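Local coordinates for protein LEOA (Escherichia coli, PDB 4AUR) that is a bacterial dynamin-like GTPase from enterotoxigenic strains, a hydrolase that probably couples GTP turnover to work at membranes, at residues D551-Q554 / K555-I559; L558-T561 / Q562-L566; V286-A289 / S290-D294. All blocks are in the same frame, centred on the assembly; numbering follows the deposited sequence.

All three contacts are local, made between neighbouring turns of a single helix, and they lie on two helices that pack together in the helical part of this dynamin-like protein. Contacts 1 and 2 follow one another on helix 547-567 and share Leu-558 and Ile-559; contact 3 lies on the long helix 275-343. Leu-293 of contact 3 touches Leu-556 and Gln-560, while Val-286 packs on Leu-563, so 286-294 meets both of the others. Contact 1 is a surface contact with mostly polar side chains, contact 2 is partly buried and mixes glutamines with aliphatic groups, and contact 3, likewise partly buried, sets a leucine against arginine and histidine.

Contact 1 of 3, residues D551-Q554 / K555-I559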
loop_
_atom_site.group_PDB
_atom_site.type_symbol
_atom_site.label_atom_id
_atom_site.label_comp_id
_atom_site.label_asym_id
_atom_site.label_seq_id
_atom_site.Cartn_x
_atom_site.Cartn_y
_atom_site.Cartn_z
ATOM N N ASP A 551 5.826 -13.633 -8.937
ATOM C CA ASP A 551 4.849 -13.921 -9.978
ATOM C C ASP A 551 3.521 -13.243 -9.656
ATOM O O ASP A 551 2.866 -12.670 -10.538
ATOM C CB ASP A 551 4.576 -15.424 -10.123
ATOM C CG ASP A 551 5.791 -16.225 -10.632
ATOM O OD1 ASP A 551 6.865 -15.620 -10.917
ATOM O OD2 ASP A 551 5.673 -17.480 -10.730
ATOM N N ASN A 552 3.110 -13.326 -8.403
ATOM C CA ASN A 552 1.805 -12.829 -7.992
ATOM C C ASN A 552 1.772 -11.337 -7.897
ATOM O O ASN A 552 0.802 -10.696 -8.284
ATOM C CB ASN A 552 1.389 -13.430 -6.639
ATOM C CG ASN A 552 0.623 -14.723 -6.796
ATOM O OD1 ASN A 552 -0.544 -14.718 -7.167
ATOM N ND2 ASN A 552 1.285 -15.838 -6.542
ATOM N N ARG A 553 2.832 -10.771 -7.362
ATOM C CA ARG A 553 2.865 -9.348 -7.164
ATOM C C ARG A 553 2.806 -8.644 -8.508
ATOM O O ARG A 553 2.220 -7.577 -8.627
ATOM C CB ARG A 553 4.111 -8.976 -6.428
ATOM C CG ARG A 553 4.160 -7.553 -5.975
ATOM C CD ARG A 553 5.552 -7.014 -6.214
ATOM N NE ARG A 553 5.743 -6.673 -7.618
ATOM C CZ ARG A 553 5.301 -5.548 -8.167
ATOM N NH1 ARG A 553 4.640 -4.678 -7.438
ATOM N NH2 ARG A 553 5.503 -5.289 -9.436
ATOM N N GLN A 554 3.408 -9.239 -9.527
ATOM C CA GLN A 554 3.398 -8.628 -10.832
ATOM C C GLN A 554 2.005 -8.586 -11.388
ATOM O O GLN A 554 1.563 -7.511 -11.770
ATOM C CB GLN A 554 4.295 -9.352 -11.808
ATOM C CG GLN A 554 5.715 -8.855 -11.791
ATOM C CD GLN A 554 5.911 -7.466 -12.348
ATOM O OE1 GLN A 554 6.893 -6.820 -12.028
ATOM N NE2 GLN A 554 5.007 -7.016 -13.202
ATOM N N LYS A 555 1.328 -9.745 -11.438
ATOM C CA LYS A 555 -0.033 -9.827 -11.969
ATOM C C LYS A 555 -0.848 -8.790 -11.234
ATOM O O LYS A 555 -1.423 -7.938 -11.853
ATOM C CB LYS A 555 -0.648 -11.243 -11.882
ATOM C CG LYS A 555 -1.487 -11.556 -10.617
ATOM C CD LYS A 555 -2.338 -12.858 -10.716
ATOM C CE LYS A 555 -3.110 -13.197 -9.424
ATOM N NZ LYS A 555 -4.328 -14.046 -9.668
ATOM N N LEU A 556 -0.828 -8.810 -9.912
ATOM C CA LEU A 556 -1.619 -7.869 -9.135
ATOM C C LEU A 556 -1.319 -6.402 -9.431
ATOM O O LEU A 556 -2.210 -5.576 -9.345
ATOM C CB LEU A 556 -1.445 -8.126 -7.636
ATOM C CG LEU A 556 -1.986 -9.439 -7.089
ATOM C CD1 LEU A 556 -1.602 -9.574 -5.635
ATOM C CD2 LEU A 556 -3.480 -9.536 -7.207
ATOM N N SER A 557 -0.079 -6.056 -9.748
ATOM C CA SER A 557 0.244 -4.659 -9.927
ATOM C C SER A 557 -0.312 -4.155 -11.259
ATOM O O SER A 557 -0.888 -3.078 -11.330
ATOM C CB SER A 557 1.745 -4.421 -9.846
ATOM O OG SER A 557 2.376 -5.070 -10.933
ATOM N N LEU A 558 -0.128 -4.949 -12.297
ATOM C CA LEU A 558 -0.686 -4.702 -13.577
ATOM C C LEU A 558 -2.179 -4.542 -13.446
ATOM O O LEU A 558 -2.779 -3.659 -14.075
ATOM C CB LEU A 558 -0.385 -5.885 -14.489
ATOM C CG LEU A 558 1.073 -6.272 -14.744
ATOM C CD1 LEU A 558 1.158 -7.547 -15.542
ATOM C CD2 LEU A 558 1.816 -5.196 -15.490
ATOM N N ILE A 559 -2.775 -5.408 -12.638
ATOM C CA ILE A 559 -4.185 -5.333 -12.339
ATOM C C ILE A 559 -4.606 -4.060 -11.592
ATOM O O ILE A 559 -5.593 -3.430 -11.974
ATOM C CB ILE A 559 -4.682 -6.574 -11.580
ATOM C CG1 ILE A 559 -4.553 -7.816 -12.468
ATOM C CG2 ILE A 559 -6.152 -6.395 -11.248
ATOM C CD1 ILE A 559 -4.963 -9.082 -11.784
#
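Lys-555 opens the second half of this helical stretch alongside Asn-552, the two side chains pointing the same way, with Lys-555 CE 3.7 Å from Asn-552 OD1. The other end of that amide is engaged within the helix, since Asn-552 ND2 is hydrogen-bonded to the carbonyl of Ala-548. The backbone bond from Lys-555 N to Asp-551 O is weak, whereas Leu-556 N reaches Asn-552 O at 3.0 Å. Leu-556 is buried, its side chain touching Leu-293 of helix 275-343 and Met-31 and Leu-418 of the loops. Ser-557 is the polar centre of the contact. Its OG sits between its own backbone N and carbonyl carbon (chi1 65°), which turns the hydroxyl back along the helix to donate to Gln-554 O at 2.7 Å. The Arg-553 chain, bent at chi2 and chi3, brings its guanidinium close beside the same serine, obliquely, NH1 of Arg-553 lying 3.8 Å from Ser-557 CB. At the edge of that guanidinium, in its plane, Gln-554 OE1 accepts a weak bond from NH2 at 3.3 Å. Leu-558 completes the turn: its N donates to Gln-554 O at 3.1 Å. Gln-554 O is therefore gripped by a backbone amide and a side-chain hydroxyl together, so that the serine hydroxyl spends its proton within its own helix rather than on another part of the fold.

Contact 2 of 3, residues L558-T561 / Q562-L566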
loop_
_atom_site.group_PDB
_atom_site.type_symbol
_atom_site.label_atom_id
_atom_site.label_comp_id
_atom_site.label_asym_id
_atom_site.label_seq_id
_atom_site.Cartn_x
_atom_site.Cartn_y
_atom_site.Cartn_z
ATOM N N LEU A 558 -0.128 -4.949 -12.297
ATOM C CA LEU A 558 -0.686 -4.702 -13.577
ATOM C C LEU A 558 -2.179 -4.542 -13.446
ATOM O O LEU A 558 -2.779 -3.659 -14.075
ATOM C CB LEU A 558 -0.385 -5.885 -14.489
ATOM C CG LEU A 558 1.073 -6.272 -14.744
ATOM C CD1 LEU A 558 1.158 -7.547 -15.542
ATOM C CD2 LEU A 558 1.816 -5.196 -15.490
ATOM N N ILE A 559 -2.775 -5.408 -12.638
ATOM C CA ILE A 559 -4.185 -5.333 -12.339
ATOM C C ILE A 559 -4.606 -4.060 -11.592
ATOM O O ILE A 559 -5.593 -3.430 -11.974
ATOM C CB ILE A 559 -4.682 -6.574 -11.580
ATOM C CG1 ILE A 559 -4.553 -7.816 -12.468
ATOM C CG2 ILE A 559 -6.152 -6.395 -11.248
ATOM C CD1 ILE A 559 -4.963 -9.082 -11.784
ATOM N N GLN A 560 -3.868 -3.667 -10.556
ATOM C CA GLN A 560 -4.234 -2.489 -9.779
ATOM C C GLN A 560 -4.025 -1.167 -10.551
ATOM O O GLN A 560 -4.626 -0.125 -10.248
ATOM C CB GLN A 560 -3.445 -2.486 -8.491
ATOM C CG GLN A 560 -3.752 -1.335 -7.556
ATOM C CD GLN A 560 -2.933 -0.107 -7.844
ATOM O OE1 GLN A 560 -1.888 -0.183 -8.472
ATOM N NE2 GLN A 560 -3.393 1.025 -7.379
ATOM N N THR A 561 -3.154 -1.192 -11.540
ATOM C CA THR A 561 -2.915 -0.007 -12.309
ATOM C C THR A 561 -4.208 0.349 -13.006
ATOM O O THR A 561 -4.615 1.509 -13.019
ATOM C CB THR A 561 -1.823 -0.253 -13.345
ATOM O OG1 THR A 561 -0.592 -0.543 -12.673
ATOM C CG2 THR A 561 -1.629 0.993 -14.219
ATOM N N GLN A 562 -4.854 -0.672 -13.567
ATOM C CA GLN A 562 -6.148 -0.537 -14.224
ATOM C C GLN A 562 -7.245 -0.137 -13.250
ATOM O O GLN A 562 -8.040 0.695 -13.536
ATOM C CB GLN A 562 -6.498 -1.856 -14.886
ATOM C CG GLN A 562 -7.751 -1.848 -15.738
ATOM C CD GLN A 562 -7.629 -1.011 -16.998
ATOM O OE1 GLN A 562 -8.633 -0.743 -17.644
ATOM N NE2 GLN A 562 -6.404 -0.595 -17.357
ATOM N N LEU A 563 -7.290 -0.755 -12.085
ATOM C CA LEU A 563 -8.267 -0.387 -11.068
ATOM C C LEU A 563 -8.106 1.065 -10.678
ATOM O O LEU A 563 -9.091 1.787 -10.554
ATOM C CB LEU A 563 -8.139 -1.274 -9.824
ATOM C CG LEU A 563 -8.662 -2.701 -9.986
ATOM C CD1 LEU A 563 -8.200 -3.595 -8.836
ATOM C CD2 LEU A 563 -10.184 -2.708 -10.104
ATOM N N ALA A 564 -6.875 1.512 -10.482
ATOM C CA ALA A 564 -6.683 2.882 -10.058
ATOM C C ALA A 564 -7.246 3.842 -11.118
ATOM O O ALA A 564 -7.863 4.870 -10.797
ATOM C CB ALA A 564 -5.222 3.156 -9.775
ATOM N N GLN A 565 -7.038 3.482 -12.379
ATOM C CA GLN A 565 -7.581 4.225 -13.481
ATOM C C GLN A 565 -9.095 4.279 -13.429
ATOM O O GLN A 565 -9.702 5.331 -13.672
ATOM C CB GLN A 565 -7.126 3.614 -14.789
ATOM C CG GLN A 565 -7.776 4.215 -16.011
ATOM C CD GLN A 565 -7.069 3.819 -17.295
ATOM O OE1 GLN A 565 -7.695 3.285 -18.229
ATOM N NE2 GLN A 565 -5.754 4.074 -17.357
ATOM N N LEU A 566 -9.719 3.158 -13.124
ATOM C CA LEU A 566 -11.174 3.085 -13.190
ATOM C C LEU A 566 -11.810 3.858 -12.063
ATOM O O LEU A 566 -12.978 4.227 -12.117
ATOM C CB LEU A 566 -11.629 1.630 -13.155
ATOM C CG LEU A 566 -11.249 0.831 -14.409
ATOM C CD1 LEU A 566 -11.360 -0.652 -14.160
ATOM C CD2 LEU A 566 -12.102 1.227 -15.597
#
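Ile-559 and Leu-563, four residues apart in the α-helix 547-567, form the apolar stripe of this contact, with Ile-559 CG2 4.2 Å from Leu-563 CD1. Both are buried. Leu-563 CG stands anti to its carbonyl carbon (chi1 -74°), which carries the branch back over the preceding turn, where CG lies 3.7 Å from Ile-559 O. The same stripe faces two other helices: Ile-559 touches Glu-30 and Leu-563 touches Met-27 on helix 3-30, while Leu-563 also meets Val-286 on helix 275-343. A second i to i+4 pair runs along another side of the helix. Gln-560 is bent at chi2 (-87°), which folds its amide over toward the next turn and brings NE2 to 3.7 Å from the methyl of Ala-564, a van der Waals approach of an amide end to a small apolar group. The aliphatic part of Gln-560 rests on Ser-290 and Leu-293 of helix 275-343, so this side chain serves both its own helix and the interface. Thr-561 is placed differently: its OG1 is turned back to bond with Ser-557 O, one turn earlier, and its CG2 lies beside its own carbonyl carbon. Regular main-chain bonds join the turns beneath these side chains, and in the shortest of the three Ala-564 N donates to Gln-560 O at 2.8 Å.

Contact 3 of 3, residues V286-A289 / S290-D294; sequences VTLA and SRHLD
Leu-288 meets two side chains of the next turn, Arg-291 and His-292, and crosses each at a slant. Its CG lies anti to the backbone N (chi1 -167°), an orientation that extends the branch toward both partners. The methyl CD1 is 3.7 Å from Arg-291 NH2 and also 3.7 Å from His-292 NE2, so one methyl group lies against a guanidinium and an imidazole. Arg-291 starts out extended and then bends at chi3 (93°), which brings the guanidinium round to the leucine. In His-292 the ring carbon CD2 comes to 3.3 Å from Leu-288 O and 3.8 Å from Leu-288 CG; the ring's other nitrogen, ND1, is hydrogen-bonded to Glu-295, which would restrain the rotation of the imidazole. Around this group the histidine and leucine also touch Ser-417 of a loop. On another side of the helix Ser-290 folds its hydroxyl back (chi1 37°), and OG donates to Val-286 O at 3.1 Å. That carbonyl also accepts Ser-290 N at 3.0 Å, the two donors arriving from opposite faces of its plane. Val-286, Ser-290 and Leu-293 share the side of the helix turned to helix 547-567. Such a side, repeating every three to four residues along a long helix, is typical of helix-to-helix packing in the elongated helical bundles of dynamin-like proteins.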
loop_
_atom_site.group_PDB
_atom_site.type_symbol
_atom_site.label_atom_id
_atom_site.label_comp_id
_atom_site.label_asym_id
_atom_site.label_seq_id
_atom_site.Cartn_x
_atom_site.Cartn_y
_atom_site.Cartn_z
ATOM N N VAL A 286 -11.766 -2.670 -3.553
ATOM C CA VAL A 286 -10.696 -2.204 -4.402
ATOM C C VAL A 286 -9.781 -1.324 -3.592
ATOM O O VAL A 286 -8.577 -1.359 -3.746
ATOM C CB VAL A 286 -11.250 -1.344 -5.543
ATOM C CG1 VAL A 286 -10.113 -0.758 -6.369
ATOM C CG2 VAL A 286 -12.190 -2.144 -6.424
ATOM N N THR A 287 -10.398 -0.486 -2.776
ATOM C CA THR A 287 -9.726 0.420 -1.887
ATOM C C THR A 287 -8.900 -0.390 -0.933
ATOM O O THR A 287 -7.725 -0.107 -0.732
ATOM C CB THR A 287 -10.749 1.268 -1.136
ATOM O OG1 THR A 287 -11.295 2.229 -2.049
ATOM C CG2 THR A 287 -10.107 1.995 0.057
ATOM N N LEU A 288 -9.515 -1.433 -0.399
ATOM C CA LEU A 288 -8.847 -2.415 0.445
ATOM C C LEU A 288 -7.772 -3.181 -0.320
ATOM O O LEU A 288 -6.687 -3.434 0.194
ATOM C CB LEU A 288 -9.881 -3.405 1.001
ATOM C CG LEU A 288 -9.422 -4.308 2.152
ATOM C CD1 LEU A 288 -9.211 -3.494 3.422
ATOM C CD2 LEU A 288 -10.415 -5.433 2.425
ATOM N N ALA A 289 -8.079 -3.565 -1.548
ATOM C CA ALA A 289 -7.135 -4.337 -2.312
ATOM C C ALA A 289 -5.848 -3.582 -2.585
ATOM O O ALA A 289 -4.798 -4.202 -2.535
ATOM C CB ALA A 289 -7.751 -4.848 -3.602
ATOM N N SER A 290 -5.898 -2.276 -2.887
ATOM C CA SER A 290 -4.635 -1.547 -3.162
ATOM C C SER A 290 -3.869 -1.180 -1.895
ATOM O O SER A 290 -2.682 -1.067 -1.924
ATOM C CB SER A 290 -4.802 -0.306 -4.078
ATOM O OG SER A 290 -5.993 0.415 -3.855
ATOM N N ARG A 291 -4.571 -1.019 -0.792
ATOM C CA ARG A 291 -3.981 -0.702 0.489
ATOM C C ARG A 291 -3.146 -1.863 0.996
ATOM O O ARG A 291 -2.194 -1.644 1.749
ATOM C CB ARG A 291 -5.117 -0.408 1.458
ATOM C CG ARG A 291 -4.773 -0.059 2.896
ATOM C CD ARG A 291 -6.013 0.453 3.677
ATOM N NE ARG A 291 -6.737 -0.594 4.417
ATOM C CZ ARG A 291 -6.226 -1.315 5.427
ATOM N NH1 ARG A 291 -4.965 -1.127 5.840
ATOM N NH2 ARG A 291 -6.968 -2.242 6.037
ATOM N N HIS A 292 -3.487 -3.090 0.592
ATOM C CA HIS A 292 -2.745 -4.288 0.980
ATOM C C HIS A 292 -1.811 -4.792 -0.106
ATOM O O HIS A 292 -0.943 -5.608 0.184
ATOM C CB HIS A 292 -3.697 -5.419 1.286
ATOM C CG HIS A 292 -4.444 -5.239 2.556
ATOM N ND1 HIS A 292 -3.817 -5.130 3.772
ATOM C CD2 HIS A 292 -5.768 -5.189 2.809
ATOM C CE1 HIS A 292 -4.725 -5.002 4.720
ATOM N NE2 HIS A 292 -5.917 -5.034 4.160
ATOM N N LEU A 293 -2.012 -4.365 -1.354
ATOM C CA LEU A 293 -0.976 -4.515 -2.377
ATOM C C LEU A 293 0.203 -3.583 -2.024
ATOM O O LEU A 293 1.352 -3.870 -2.350
ATOM C CB LEU A 293 -1.509 -4.198 -3.775
ATOM C CG LEU A 293 -0.536 -4.386 -4.949
ATOM C CD1 LEU A 293 0.153 -5.745 -4.864
ATOM C CD2 LEU A 293 -1.135 -4.206 -6.342
ATOM N N ASP A 294 -0.059 -2.465 -1.353
ATOM C CA ASP A 294 1.039 -1.567 -1.043
ATOM C C ASP A 294 1.923 -2.221 -0.008
ATOM O O ASP A 294 3.151 -2.145 -0.083
ATOM C CB ASP A 294 0.557 -0.231 -0.539
ATOM C CG ASP A 294 1.643 0.795 -0.544
ATOM O OD1 ASP A 294 2.350 0.951 -1.563
ATOM O OD2 ASP A 294 1.802 1.457 0.481
#